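Local coordinates for T9SS C-terminal target domain-containing protein (Bacteroides cellulosilyticus, PDB 5JVK) that probably hydrolyses O-glycosidic bonds, as a family 39 glycoside hydrolase from a gut symbiont, at residues E219-N225 / G256-G260. Sequence-based numbering, arbitrary orientation.
Sequences ELWNEPN and GGGSG
At the C-terminal ends of two neighbouring strands of the (β/α)8 barrel, 217-220 and 252-255, the loop after strand 217-220 meets the glycine-rich loop 256-260 at Gly-257. The backbone N of Glu-223 donates to Gly-257 O at 2.7 Å, the donor N tilted 26° from the carbonyl plane. On the same glycine, CA approaches Trp-221 O at 3.2 Å, a CA-H...O contact with no room for a side chain between the two segments. Pro-224, centre of an inverse gamma turn, packs the CG-CD edge of its ring against the loop, with CD 3.3 Å from Gly-256 O and 3.8 Å from Ser-259 CB. Gly-256 O accepts from Ser-259 OG at 2.6 Å and, on the same face of its plane, from Ser-259 N; a chi1 of 57° sets OG between its own backbone N and carbonyl carbon. Glu-219 OE2 lies 3.5 Å from Gly-257 CA, its carboxylate binding Arg-134, Ser-286 and Thr-339. The Trp-Asn-Glu-Pro sequence just after strand 217-220 is the clan GH-A signature, whose glutamate is by family analogy the acid/base. The hydrogen bond holds Glu-223's backbone while Glu-223 CG packs 3.6 Å from Gly-257 O, consistent with fixing where the side chain starts; its OE2 hydrogen-bonds to His-288 ND1 outside the two segments.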
loop_
_atom_site.group_PDB
_atom_site.type_symbol
_atom_site.label_atom_id
_atom_site.label_comp_id
_atom_site.label_asym_id
_atom_site.label_seq_id
_atom_site.Cartn_x
_atom_site.Cartn_y
_atom_site.Cartn_z
ATOM N N GLU A 219 -0.711 13.813 9.590
ATOM C CA GLU A 219 -1.258 14.424 8.379
ATOM C C GLU A 219 -2.483 15.249 8.750
ATOM O O GLU A 219 -3.434 14.723 9.320
ATOM C CB GLU A 219 -1.624 13.337 7.364
ATOM C CG GLU A 219 -2.023 13.842 5.982
ATOM C CD GLU A 219 -2.355 12.717 5.010
ATOM O OE1 GLU A 219 -2.630 11.583 5.458
ATOM O OE2 GLU A 219 -2.348 12.965 3.786
ATOM N N LEU A 220 -2.455 16.541 8.432
ATOM C CA LEU A 220 -3.539 17.450 8.802
ATOM C C LEU A 220 -4.654 17.397 7.753
ATOM O O LEU A 220 -4.526 17.954 6.663
ATOM C CB LEU A 220 -2.997 18.876 9.004
ATOM C CG LEU A 220 -3.881 19.958 9.652
ATOM C CD1 LEU A 220 -5.061 20.351 8.772
ATOM C CD2 LEU A 220 -4.371 19.529 11.033
ATOM N N TRP A 221 -5.735 16.699 8.103
ATOM C CA TRP A 221 -6.989 16.637 7.335
ATOM C C TRP A 221 -6.883 15.723 6.110
ATOM O O TRP A 221 -5.866 15.712 5.423
ATOM C CB TRP A 221 -7.485 18.041 6.928
ATOM C CG TRP A 221 -8.955 18.231 7.127
ATOM C CD1 TRP A 221 -9.947 17.957 6.235
ATOM C CD2 TRP A 221 -9.599 18.724 8.306
ATOM N NE1 TRP A 221 -11.174 18.254 6.781
ATOM C CE2 TRP A 221 -10.989 18.731 8.052
ATOM C CE3 TRP A 221 -9.135 19.167 9.553
ATOM C CZ2 TRP A 221 -11.925 19.157 9.000
ATOM C CZ3 TRP A 221 -10.066 19.594 10.499
ATOM C CH2 TRP A 221 -11.447 19.583 10.215
ATOM N N ASN A 222 -7.942 14.955 5.856
ATOM C CA ASN A 222 -8.017 14.069 4.696
ATOM C C ASN A 222 -8.853 14.708 3.587
ATOM O O ASN A 222 -10.057 14.913 3.751
ATOM C CB ASN A 222 -8.629 12.725 5.083
ATOM C CG ASN A 222 -8.677 11.758 3.916
ATOM O OD1 ASN A 222 -7.653 11.224 3.499
ATOM N ND2 ASN A 222 -9.864 11.544 3.375
ATOM N N GLU A 223 -8.200 15.009 2.466
ATOM C CA GLU A 223 -8.841 15.572 1.272
ATOM C C GLU A 223 -9.734 16.801 1.529
ATOM O O GLU A 223 -10.938 16.767 1.249
ATOM C CB GLU A 223 -9.621 14.476 0.534
ATOM C CG GLU A 223 -8.756 13.296 0.117
ATOM C CD GLU A 223 -9.455 12.349 -0.839
ATOM O OE1 GLU A 223 -10.705 12.341 -0.893
ATOM O OE2 GLU A 223 -8.741 11.597 -1.537
ATOM N N PRO A 224 -9.147 17.893 2.061
ATOM C CA PRO A 224 -9.872 19.153 2.217
ATOM C C PRO A 224 -9.982 19.917 0.888
ATOM O O PRO A 224 -9.371 20.977 0.719
ATOM C CB PRO A 224 -9.019 19.909 3.243
ATOM C CG PRO A 224 -7.640 19.431 2.967
ATOM C CD PRO A 224 -7.813 17.966 2.685
ATOM N N ASN A 225 -10.772 19.375 -0.037
ATOM C CA ASN A 225 -10.982 19.981 -1.357
ATOM C C ASN A 225 -11.889 21.209 -1.234
ATOM O O ASN A 225 -11.673 22.227 -1.891
ATOM C CB ASN A 225 -11.597 18.959 -2.316
ATOM C CG ASN A 225 -10.645 17.821 -2.644
ATOM O OD1 ASN A 225 -10.884 16.670 -2.282
ATOM N ND2 ASN A 225 -9.565 18.139 -3.339
ATOM N N GLY A 256 -1.808 19.418 3.206
ATOM C CA GLY A 256 -2.416 19.065 1.927
ATOM C C GLY A 256 -3.530 18.056 2.081
ATOM O O GLY A 256 -4.679 18.334 1.728
ATOM N N GLY A 257 -3.186 16.877 2.596
ATOM C CA GLY A 257 -4.146 15.799 2.777
ATOM C C GLY A 257 -4.620 15.191 1.475
ATOM O O GLY A 257 -5.709 14.613 1.425
ATOM N N GLY A 258 -3.809 15.315 0.425
ATOM C CA GLY A 258 -4.213 14.924 -0.917
ATOM C C GLY A 258 -5.328 15.765 -1.505
ATOM O O GLY A 258 -6.168 15.240 -2.231
ATOM N N SER A 259 -5.343 17.060 -1.187
ATOM C CA SER A 259 -6.318 18.000 -1.753
ATOM C C SER A 259 -5.740 18.631 -3.023
ATOM O O SER A 259 -4.581 18.382 -3.370
ATOM C CB SER A 259 -6.706 19.073 -0.725
ATOM O OG SER A 259 -5.574 19.776 -0.251
ATOM N N GLY A 260 -6.546 19.445 -3.704
ATOM C CA GLY A 260 -6.202 19.978 -5.022
ATOM C C GLY A 260 -6.678 19.071 -6.146
ATOM O O GLY A 260 -6.990 17.895 -5.922
#